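Local coordinates for CRISPR-associated protein Cas6 C-terminal domain-containing protein (Thermus thermophilus, PDB 4C8Z), which binds RNA and probably acts as an endonuclease of the Cas6 family, processing CRISPR transcripts for antiviral defence, at residues L12-E17 against G57-R62; F28-L33 against N46-G51; R62-V67 against A222-V227. All coordinates share one frame; numbering follows the deposited sequence.

Contact 1: residues L12-E17 against G57-R62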
loop_
_atom_site.group_PDB
_atom_site.type_symbol
_atom_site.label_atom_id
_atom_site.label_comp_id
_atom_site.label_asym_id
_atom_site.label_seq_id
_atom_site.Cartn_x
_atom_site.Cartn_y
_atom_site.Cartn_z
ATOM N N LEU A 12 -18.451 -7.945 -23.053
ATOM C CA LEU A 12 -19.348 -9.039 -23.349
ATOM C C LEU A 12 -20.288 -9.207 -22.186
ATOM O O LEU A 12 -19.902 -9.678 -21.130
ATOM C CB LEU A 12 -18.558 -10.326 -23.569
ATOM C CG LEU A 12 -17.786 -10.444 -24.879
ATOM C CD1 LEU A 12 -16.702 -9.398 -24.936
ATOM C CD2 LEU A 12 -17.179 -11.823 -25.029
ATOM N N VAL A 13 -21.522 -8.795 -22.380
ATOM C CA VAL A 13 -22.574 -9.104 -21.445
ATOM C C VAL A 13 -22.887 -10.606 -21.480
ATOM O O VAL A 13 -23.351 -11.137 -22.499
ATOM C CB VAL A 13 -23.819 -8.303 -21.784
ATOM C CG1 VAL A 13 -24.912 -8.549 -20.739
ATOM C CG2 VAL A 13 -23.465 -6.811 -21.863
ATOM N N LEU A 14 -22.637 -11.277 -20.355
ATOM C CA LEU A 14 -22.767 -12.730 -20.244
ATOM C C LEU A 14 -24.074 -13.187 -19.597
ATOM O O LEU A 14 -24.558 -12.587 -18.639
ATOM C CB LEU A 14 -21.591 -13.318 -19.457
ATOM C CG LEU A 14 -20.214 -12.996 -20.039
ATOM C CD1 LEU A 14 -19.170 -13.150 -18.953
ATOM C CD2 LEU A 14 -19.901 -13.895 -21.221
ATOM N N GLU A 15 -24.623 -14.261 -20.163
ATOM C CA GLU A 15 -25.800 -14.940 -19.653
ATOM C C GLU A 15 -25.339 -16.299 -19.110
ATOM O O GLU A 15 -24.508 -16.978 -19.741
ATOM C CB GLU A 15 -26.817 -15.133 -20.788
ATOM C CG GLU A 15 -28.120 -15.886 -20.423
ATOM C CD GLU A 15 -29.057 -16.097 -21.615
ATOM O OE1 GLU A 15 -28.854 -15.479 -22.685
ATOM O OE2 GLU A 15 -30.006 -16.893 -21.481
ATOM N N GLY A 16 -25.871 -16.683 -17.949
ATOM C CA GLY A 16 -25.471 -17.902 -17.267
ATOM C C GLY A 16 -25.152 -17.560 -15.826
ATOM O O GLY A 16 -25.338 -16.416 -15.414
ATOM N N GLU A 17 -24.646 -18.532 -15.070
ATOM C CA GLU A 17 -24.381 -18.337 -13.648
ATOM C C GLU A 17 -22.896 -18.432 -13.296
ATOM O O GLU A 17 -22.128 -19.146 -13.946
ATOM C CB GLU A 17 -25.183 -19.348 -12.831
ATOM C CG GLU A 17 -24.566 -20.727 -12.738
ATOM C CD GLU A 17 -25.538 -21.742 -12.185
ATOM O OE1 GLU A 17 -26.598 -21.329 -11.672
ATOM O OE2 GLU A 17 -25.248 -22.949 -12.272
ATOM N N GLY A 57 -25.093 -13.717 -12.279
ATOM C CA GLY A 57 -26.331 -13.541 -13.017
ATOM C C GLY A 57 -26.278 -12.267 -13.852
ATOM O O GLY A 57 -27.056 -12.082 -14.799
ATOM N N ALA A 58 -25.361 -11.377 -13.492
ATOM C CA ALA A 58 -25.071 -10.198 -14.294
ATOM C C ALA A 58 -23.561 -10.098 -14.422
ATOM O O ALA A 58 -22.954 -9.140 -13.965
ATOM C CB ALA A 58 -25.642 -8.939 -13.651
ATOM N N ALA A 59 -22.967 -11.132 -15.004
ATOM C CA ALA A 59 -21.549 -11.159 -15.260
ATOM C C ALA A 59 -21.268 -10.518 -16.607
ATOM O O ALA A 59 -22.116 -10.503 -17.511
ATOM C CB ALA A 59 -21.044 -12.583 -15.252
ATOM N N TRP A 60 -20.070 -9.957 -16.719
ATOM C CA TRP A 60 -19.628 -9.419 -17.980
ATOM C C TRP A 60 -18.142 -9.656 -18.086
ATOM O O TRP A 60 -17.451 -9.768 -17.080
ATOM C CB TRP A 60 -19.971 -7.923 -18.096
ATOM C CG TRP A 60 -19.499 -7.152 -16.946
ATOM C CD1 TRP A 60 -20.210 -6.836 -15.827
ATOM C CD2 TRP A 60 -18.201 -6.593 -16.770
ATOM N NE1 TRP A 60 -19.430 -6.108 -14.952
ATOM C CE2 TRP A 60 -18.184 -5.951 -15.504
ATOM C CE3 TRP A 60 -17.041 -6.585 -17.544
ATOM C CZ2 TRP A 60 -17.048 -5.305 -14.996
ATOM C CZ3 TRP A 60 -15.914 -5.945 -17.037
ATOM C CH2 TRP A 60 -15.928 -5.314 -15.772
ATOM N N ALA A 61 -17.669 -9.755 -19.323
ATOM C CA ALA A 61 -16.258 -9.935 -19.597
ATOM C C ALA A 61 -15.811 -8.781 -20.435
ATOM O O ALA A 61 -16.623 -8.130 -21.062
ATOM C CB ALA A 61 -16.021 -11.211 -20.323
ATOM N N ARG A 62 -14.510 -8.549 -20.469
ATOM C CA ARG A 62 -13.974 -7.344 -21.069
ATOM C C ARG A 62 -12.758 -7.677 -21.917
ATOM O O ARG A 62 -11.848 -8.359 -21.431
ATOM C CB ARG A 62 -13.559 -6.362 -19.969
ATOM C CG ARG A 62 -13.551 -4.925 -20.412
ATOM C CD ARG A 62 -12.907 -4.032 -19.368
ATOM N NE ARG A 62 -12.980 -2.625 -19.776
ATOM C CZ ARG A 62 -11.951 -1.788 -19.832
ATOM N NH1 ARG A 62 -10.727 -2.163 -19.492
ATOM N NH2 ARG A 62 -12.163 -0.549 -20.224
#

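Contact 2: residues F28-L33 against N46-G51. With K (potassium ion), chain E; nucleotides of chain C.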
loop_
_atom_site.group_PDB
_atom_site.type_symbol
_atom_site.label_atom_id
_atom_site.label_comp_id
_atom_site.label_asym_id
_atom_site.label_seq_id
_atom_site.Cartn_x
_atom_site.Cartn_y
_atom_site.Cartn_z
ATOM N N PHE A 28 -9.801 -18.640 -23.529
ATOM C CA PHE A 28 -10.748 -18.232 -24.547
ATOM C C PHE A 28 -10.160 -17.189 -25.496
ATOM O O PHE A 28 -10.188 -17.384 -26.706
ATOM C CB PHE A 28 -12.020 -17.695 -23.889
ATOM C CG PHE A 28 -12.973 -17.033 -24.856
ATOM C CD1 PHE A 28 -13.864 -17.784 -25.607
ATOM C CD2 PHE A 28 -12.972 -15.657 -25.006
ATOM C CE1 PHE A 28 -14.720 -17.178 -26.475
ATOM C CE2 PHE A 28 -13.834 -15.054 -25.881
ATOM C CZ PHE A 28 -14.703 -15.811 -26.610
ATOM N N PHE A 29 -9.634 -16.093 -24.962
ATOM C CA PHE A 29 -9.048 -15.033 -25.801
ATOM C C PHE A 29 -7.873 -15.465 -26.708
ATOM O O PHE A 29 -7.833 -15.141 -27.916
ATOM C CB PHE A 29 -8.619 -13.884 -24.889
ATOM C CG PHE A 29 -7.948 -12.738 -25.603
ATOM C CD1 PHE A 29 -8.682 -11.695 -26.128
ATOM C CD2 PHE A 29 -6.567 -12.694 -25.706
ATOM C CE1 PHE A 29 -8.034 -10.625 -26.770
ATOM C CE2 PHE A 29 -5.926 -11.643 -26.332
ATOM C CZ PHE A 29 -6.653 -10.608 -26.865
ATOM N N TYR A 30 -6.903 -16.184 -26.156
ATOM C CA TYR A 30 -5.832 -16.681 -27.015
ATOM C C TYR A 30 -6.367 -17.706 -28.004
ATOM O O TYR A 30 -5.779 -17.902 -29.072
ATOM C CB TYR A 30 -4.684 -17.283 -26.221
ATOM C CG TYR A 30 -3.709 -16.261 -25.669
ATOM C CD1 TYR A 30 -3.052 -15.364 -26.505
ATOM C CD2 TYR A 30 -3.437 -16.206 -24.310
ATOM C CE1 TYR A 30 -2.162 -14.425 -25.995
ATOM C CE2 TYR A 30 -2.544 -15.289 -23.798
ATOM C CZ TYR A 30 -1.909 -14.396 -24.650
ATOM O OH TYR A 30 -1.013 -13.488 -24.133
ATOM N N GLY A 31 -7.469 -18.370 -27.659
ATOM C CA GLY A 31 -8.120 -19.245 -28.621
ATOM C C GLY A 31 -8.507 -18.482 -29.881
ATOM O O GLY A 31 -8.303 -18.943 -31.008
ATOM N N LEU A 32 -9.068 -17.295 -29.684
ATOM C CA LEU A 32 -9.459 -16.444 -30.799
ATOM C C LEU A 32 -8.281 -15.876 -31.546
ATOM O O LEU A 32 -8.361 -15.668 -32.738
ATOM C CB LEU A 32 -10.276 -15.283 -30.291
ATOM C CG LEU A 32 -11.723 -15.587 -29.974
ATOM C CD1 LEU A 32 -12.276 -14.371 -29.273
ATOM C CD2 LEU A 32 -12.510 -15.898 -31.245
ATOM N N LEU A 33 -7.200 -15.570 -30.843
ATOM C CA LEU A 33 -6.013 -15.071 -31.544
ATOM C C LEU A 33 -5.203 -16.132 -32.298
ATOM O O LEU A 33 -4.331 -15.792 -33.086
ATOM C CB LEU A 33 -5.099 -14.337 -30.576
ATOM C CG LEU A 33 -5.719 -13.146 -29.838
ATOM C CD1 LEU A 33 -4.615 -12.381 -29.165
ATOM C CD2 LEU A 33 -6.497 -12.238 -30.801
ATOM N N ASN A 46 1.946 -6.990 -23.751
ATOM C CA ASN A 46 0.642 -7.292 -24.346
ATOM C C ASN A 46 -0.094 -6.114 -24.944
ATOM O O ASN A 46 -0.328 -5.150 -24.233
ATOM C CB ASN A 46 -0.297 -7.873 -23.309
ATOM C CG ASN A 46 -0.031 -9.306 -23.041
ATOM O OD1 ASN A 46 0.562 -10.006 -23.864
ATOM N ND2 ASN A 46 -0.473 -9.773 -21.882
ATOM N N PRO A 47 -0.547 -6.234 -26.217
ATOM C CA PRO A 47 -1.307 -5.166 -26.880
ATOM C C PRO A 47 -2.794 -5.164 -26.503
ATOM O O PRO A 47 -3.653 -4.663 -27.255
ATOM C CB PRO A 47 -1.162 -5.508 -28.358
ATOM C CG PRO A 47 -0.294 -6.775 -28.415
ATOM C CD PRO A 47 -0.393 -7.396 -27.110
ATOM N N PHE A 48 -3.083 -5.691 -25.320
ATOM C CA PHE A 48 -4.458 -5.884 -24.884
ATOM C C PHE A 48 -4.528 -6.051 -23.373
ATOM O O PHE A 48 -3.515 -6.244 -22.736
ATOM C CB PHE A 48 -5.026 -7.155 -25.513
ATOM C CG PHE A 48 -4.430 -8.417 -24.953
ATOM C CD1 PHE A 48 -3.202 -8.878 -25.405
ATOM C CD2 PHE A 48 -5.096 -9.141 -23.974
ATOM C CE1 PHE A 48 -2.654 -10.025 -24.904
ATOM C CE2 PHE A 48 -4.555 -10.290 -23.478
ATOM C CZ PHE A 48 -3.320 -10.729 -23.941
ATOM N N ALA A 49 -5.742 -6.014 -22.833
ATOM C CA ALA A 49 -5.979 -6.384 -21.440
ATOM C C ALA A 49 -7.346 -7.005 -21.318
ATOM O O ALA A 49 -8.274 -6.583 -21.989
ATOM C CB ALA A 49 -5.877 -5.175 -20.533
ATOM N N LEU A 50 -7.462 -8.018 -20.471
ATOM C CA LEU A 50 -8.732 -8.699 -20.251
ATOM C C LEU A 50 -9.340 -8.315 -18.921
ATOM O O LEU A 50 -8.661 -7.827 -18.025
ATOM C CB LEU A 50 -8.549 -10.209 -20.312
ATOM C CG LEU A 50 -7.994 -10.800 -21.603
ATOM C CD1 LEU A 50 -8.211 -12.291 -21.610
ATOM C CD2 LEU A 50 -8.645 -10.166 -22.814
ATOM N N GLY A 51 -10.636 -8.506 -18.803
ATOM C CA GLY A 51 -11.256 -8.281 -17.519
ATOM C C GLY A 51 -12.615 -8.914 -17.434
ATOM O O GLY A 51 -13.165 -9.354 -18.438
HETATM K K K E . 1.904 -12.356 -24.434
ATOM P P G C 27 2.597 -8.969 -18.030
ATOM O OP1 G C 27 1.400 -8.255 -18.543
ATOM O OP2 G C 27 2.589 -9.545 -16.663
ATOM O "O5'" G C 27 3.026 -10.147 -19.018
ATOM C "C5'" G C 27 3.018 -9.960 -20.428
ATOM C "C4'" G C 27 3.507 -11.194 -21.147
ATOM O "O4'" G C 27 4.900 -11.458 -20.802
ATOM C "C3'" G C 27 2.808 -12.503 -20.812
ATOM O "O3'" G C 27 1.568 -12.655 -21.468
ATOM C "C2'" G C 27 3.844 -13.524 -21.239
ATOM O "O2'" G C 27 3.892 -13.653 -22.656
ATOM C "C1'" G C 27 5.126 -12.853 -20.778
ATOM N N9 G C 27 5.434 -13.250 -19.409
ATOM C C8 G C 27 5.207 -12.444 -18.322
ATOM N N7 G C 27 5.546 -13.005 -17.217
ATOM C C5 G C 27 6.010 -14.253 -17.616
ATOM C C6 G C 27 6.500 -15.302 -16.818
ATOM O O6 G C 27 6.643 -15.362 -15.596
ATOM N N1 G C 27 6.842 -16.383 -17.573
ATOM C C2 G C 27 6.765 -16.500 -18.932
ATOM N N2 G C 27 7.229 -17.722 -19.233
ATOM N N3 G C 27 6.317 -15.533 -19.709
ATOM C C4 G C 27 5.951 -14.441 -18.975
#

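Contact 3: residues R62-V67 against A222-V227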
loop_
_atom_site.group_PDB
_atom_site.type_symbol
_atom_site.label_atom_id
_atom_site.label_comp_id
_atom_site.label_asym_id
_atom_site.label_seq_id
_atom_site.Cartn_x
_atom_site.Cartn_y
_atom_site.Cartn_z
ATOM N N ARG A 62 -14.510 -8.549 -20.469
ATOM C CA ARG A 62 -13.974 -7.344 -21.069
ATOM C C ARG A 62 -12.758 -7.677 -21.917
ATOM O O ARG A 62 -11.848 -8.359 -21.431
ATOM C CB ARG A 62 -13.559 -6.362 -19.969
ATOM C CG ARG A 62 -13.551 -4.925 -20.412
ATOM C CD ARG A 62 -12.907 -4.032 -19.368
ATOM N NE ARG A 62 -12.980 -2.625 -19.776
ATOM C CZ ARG A 62 -11.951 -1.788 -19.832
ATOM N NH1 ARG A 62 -10.727 -2.163 -19.492
ATOM N NH2 ARG A 62 -12.163 -0.549 -20.224
ATOM N N VAL A 63 -12.764 -7.204 -23.166
ATOM C CA VAL A 63 -11.582 -7.261 -24.037
ATOM C C VAL A 63 -11.167 -5.842 -24.444
ATOM O O VAL A 63 -11.944 -5.090 -25.058
ATOM C CB VAL A 63 -11.803 -8.084 -25.300
ATOM C CG1 VAL A 63 -10.478 -8.278 -26.046
ATOM C CG2 VAL A 63 -12.422 -9.405 -24.947
ATOM N N SER A 64 -9.948 -5.490 -24.043
ATOM C CA SER A 64 -9.383 -4.180 -24.278
ATOM C C SER A 64 -8.211 -4.309 -25.240
ATOM O O SER A 64 -7.354 -5.171 -25.068
ATOM C CB SER A 64 -8.906 -3.588 -22.969
ATOM O OG SER A 64 -8.847 -2.194 -23.108
ATOM N N LEU A 65 -8.171 -3.442 -26.239
ATOM C CA LEU A 65 -7.211 -3.584 -27.319
ATOM C C LEU A 65 -6.453 -2.285 -27.476
ATOM O O LEU A 65 -7.054 -1.233 -27.660
ATOM C CB LEU A 65 -7.935 -3.952 -28.619
ATOM C CG LEU A 65 -8.852 -5.154 -28.426
ATOM C CD1 LEU A 65 -9.839 -5.259 -29.559
ATOM C CD2 LEU A 65 -8.035 -6.430 -28.279
ATOM N N LEU A 66 -5.128 -2.380 -27.402
ATOM C CA LEU A 66 -4.261 -1.218 -27.375
ATOM C C LEU A 66 -3.601 -0.955 -28.700
ATOM O O LEU A 66 -2.822 -0.022 -28.793
ATOM C CB LEU A 66 -3.158 -1.414 -26.338
ATOM C CG LEU A 66 -3.578 -1.881 -24.941
ATOM C CD1 LEU A 66 -2.383 -1.919 -24.005
ATOM C CD2 LEU A 66 -4.670 -0.979 -24.393
ATOM N N VAL A 67 -3.864 -1.776 -29.714
ATOM C CA VAL A 67 -3.381 -1.468 -31.068
ATOM C C VAL A 67 -4.459 -1.740 -32.110
ATOM O O VAL A 67 -5.256 -2.651 -31.963
ATOM C CB VAL A 67 -2.028 -2.169 -31.407
ATOM C CG1 VAL A 67 -1.312 -2.547 -30.139
ATOM C CG2 VAL A 67 -2.212 -3.374 -32.286
ATOM N N ALA A 222 -5.110 4.103 -18.340
ATOM C CA ALA A 222 -5.358 3.009 -17.398
ATOM C C ALA A 222 -6.650 2.260 -17.708
ATOM O O ALA A 222 -6.708 1.037 -17.585
ATOM C CB ALA A 222 -5.374 3.556 -15.957
ATOM N N PHE A 223 -7.675 3.006 -18.122
ATOM C CA PHE A 223 -8.987 2.423 -18.388
ATOM C C PHE A 223 -8.915 1.324 -19.450
ATOM O O PHE A 223 -9.667 0.348 -19.400
ATOM C CB PHE A 223 -9.932 3.504 -18.883
ATOM C CG PHE A 223 -11.262 2.984 -19.338
ATOM C CD1 PHE A 223 -12.269 2.740 -18.428
ATOM C CD2 PHE A 223 -11.512 2.769 -20.671
ATOM C CE1 PHE A 223 -13.490 2.285 -18.829
ATOM C CE2 PHE A 223 -12.733 2.334 -21.079
ATOM C CZ PHE A 223 -13.722 2.081 -20.151
ATOM N N TYR A 224 -7.996 1.477 -20.396
ATOM C CA TYR A 224 -7.833 0.493 -21.454
ATOM C C TYR A 224 -6.751 -0.498 -21.129
ATOM O O TYR A 224 -6.910 -1.662 -21.392
ATOM C CB TYR A 224 -7.535 1.177 -22.789
ATOM C CG TYR A 224 -8.657 2.051 -23.222
ATOM C CD1 TYR A 224 -9.793 1.508 -23.779
ATOM C CD2 TYR A 224 -8.606 3.417 -23.034
ATOM C CE1 TYR A 224 -10.847 2.310 -24.172
ATOM C CE2 TYR A 224 -9.652 4.229 -23.431
ATOM C CZ TYR A 224 -10.765 3.665 -23.995
ATOM O OH TYR A 224 -11.812 4.436 -24.381
ATOM N N SER A 225 -5.654 -0.032 -20.548
ATOM C CA SER A 225 -4.506 -0.896 -20.305
ATOM C C SER A 225 -4.503 -1.636 -18.965
ATOM O O SER A 225 -3.813 -2.657 -18.835
ATOM C CB SER A 225 -3.219 -0.081 -20.356
ATOM O OG SER A 225 -3.109 0.714 -19.192
ATOM N N GLY A 226 -5.216 -1.134 -17.958
ATOM C CA GLY A 226 -5.119 -1.717 -16.632
ATOM C C GLY A 226 -3.721 -1.496 -16.070
ATOM O O GLY A 226 -2.886 -0.875 -16.725
ATOM N N VAL A 227 -3.466 -2.019 -14.864
ATOM C CA VAL A 227 -2.224 -1.735 -14.131
ATOM C C VAL A 227 -1.494 -2.995 -13.661
ATOM O O VAL A 227 -2.106 -3.936 -13.163
ATOM C CB VAL A 227 -2.499 -0.804 -12.942
ATOM C CG1 VAL A 227 -1.210 -0.465 -12.222
ATOM C CG2 VAL A 227 -3.202 0.500 -13.426
#

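Contact 1: residues L12-E17 against G57-R62
Leu12 N donates to Ala61 O over 2.7 Å, and Ala61 N answers with a 2.9 Å bond to Leu12 O, so the two residues form an antiparallel hydrogen-bonded pair. The strands 6-15 and 59-65 joined here correspond to the first and third strands of a ferredoxin-like βαββαβ domain, the RAMP fold of Cas6 proteins, and lie next to each other inside its sheet. One step on, Val13 and Trp60 make a non-hydrogen-bonded pair, where Trp60 CA lies 3.2 Å from Leu12 O in a CA-H...O contact. Leu14 N then bonds to Ala59 O over 3.0 Å.

On the face that carries Leu12, Leu14, Ala59 and Ala61, the contact is apolar. Leu12 CB lies 4.2 Å from Ala61 CB. With CG anti to its carbonyl carbon (chi1 -57°), Leu14 leans across the strand boundary, and CD1 rests against the backbone between Trp60 and Ala61.

Trp60 is on the other face. Its ring starts from chi1 52°, between the backbone N and carbonyl carbon, and leads away from strand 6-15 to meet the Trp104 ring at nearly parallel planes; a sulfate ion is bound close by. Beyond the strands the two segments touch lightly, Gly16 O approaching Gly57 CA. The methyl CD1 of Leu14 serves two alanines at once, reaching Ala61 CB at 3.9 Å and Ala59 CB at 4.2 Å.

Contact 2: residues F28-L33 against N46-G51
Phe29 and Phe48 reach toward each other from helix and strand and form an offset stack, with ring centroids 4.4 Å apart and planes inclined by 25°. Phe29 CE2 sits over the centre of the Phe48 ring, 3.4 Å from Phe48 CE2. A second aromatic pair is offset edge-to-face: Phe48 turns its edge to the face of Tyr30, the planes standing 85° apart. Tyr30 OH in turn lies near the plane of the Phe48 ring, 3.6 Å from Phe48 CZ. A CH-pi contact completes the apolar part, Leu50 CD2 lying 4.0 Å from the centroid of the Phe29 ring, over its face.

These groups fasten helix 22-36, the first helix of the ferredoxin-like domain, to the sheet at its outer strand 48-53. Phe29 has CG anti to its backbone N (chi1 178°), which directs its ring at the strand; Leu74 of helix 68-80 packs on it as well.

Metal coordination forms the polar part. A potassium ion is held by Asn46 OD1 at 2.8 Å and by Tyr30 OH at 3.1 Å, together with the backbone oxygens of Val40, His41 and Gln43. The ribose oxygens O2' and O3' of G27 of chain C complete the shell, each 3.0 Å from the potassium.

Contact 3: residues R62-V67 against A222-V227
Arg62 reaches Phe223 with an extended side chain that starts with CG anti to the backbone N (chi1 -155°). Its CB touches the edge of the Trp60 ring, and the chain passes Ala9 and Val11 of strand 6-15. NE donates to Trp104 O. Beyond CZ, both terminal nitrogens grip one atom, Phe223 O: NH1 from 2.7 Å, nearly in line with the carbonyl bond, and NH2 from 2.8 Å, above the carbonyl plane. NH2 also lies over the face of the Phe223 ring, 3.1 Å from Phe223 CZ, in a cation-pi contact with guanidinium and ring planes 77° apart.

The carbonyls met here belong to the last turn of helix 209-225, which lies in the C-terminal half of the Cas6 protein, whereas strand 59-65 belongs to the N-terminal ferredoxin-like domain; the contact thus joins the two halves. The C-terminal end of the helix, with its outward carbonyls, probably favours the positive guanidinium.

Two residues further along the strand, Ser64 OG donates to Tyr224 O over 2.6 Å, on a lone pair in the carbonyl plane. The same OG lies at the edge of the Tyr224 ring. Leu66 covers the end of the helix, with CD2 3.9 Å from Tyr224 CB and CD1 4.2 Å from Ser225 CB.

Overall arrangement
Contacts 1 and 2 lie within the N-terminal ferredoxin-like domain, whereas contact 3 joins that domain to helix 209-225. Along the chain, contact 2 is nested inside the loop closed by contact 1, and contact 3 follows both. Strand 59-65 serves contacts 1 and 3, which share Arg62, and its other neighbour, strand 48-53, belongs to contact 2; Pro47 O and Leu66 N, 2.7 Å apart, probably form a hydrogen bond between contacts 2 and 3. The centres of contacts 2 and 3 are about 10 Å apart, and that of contact 1 is about 17 Å from contact 2's and 18 Å from contact 3's. One sheet thus links the potassium site at the RNA to the interface between the halves.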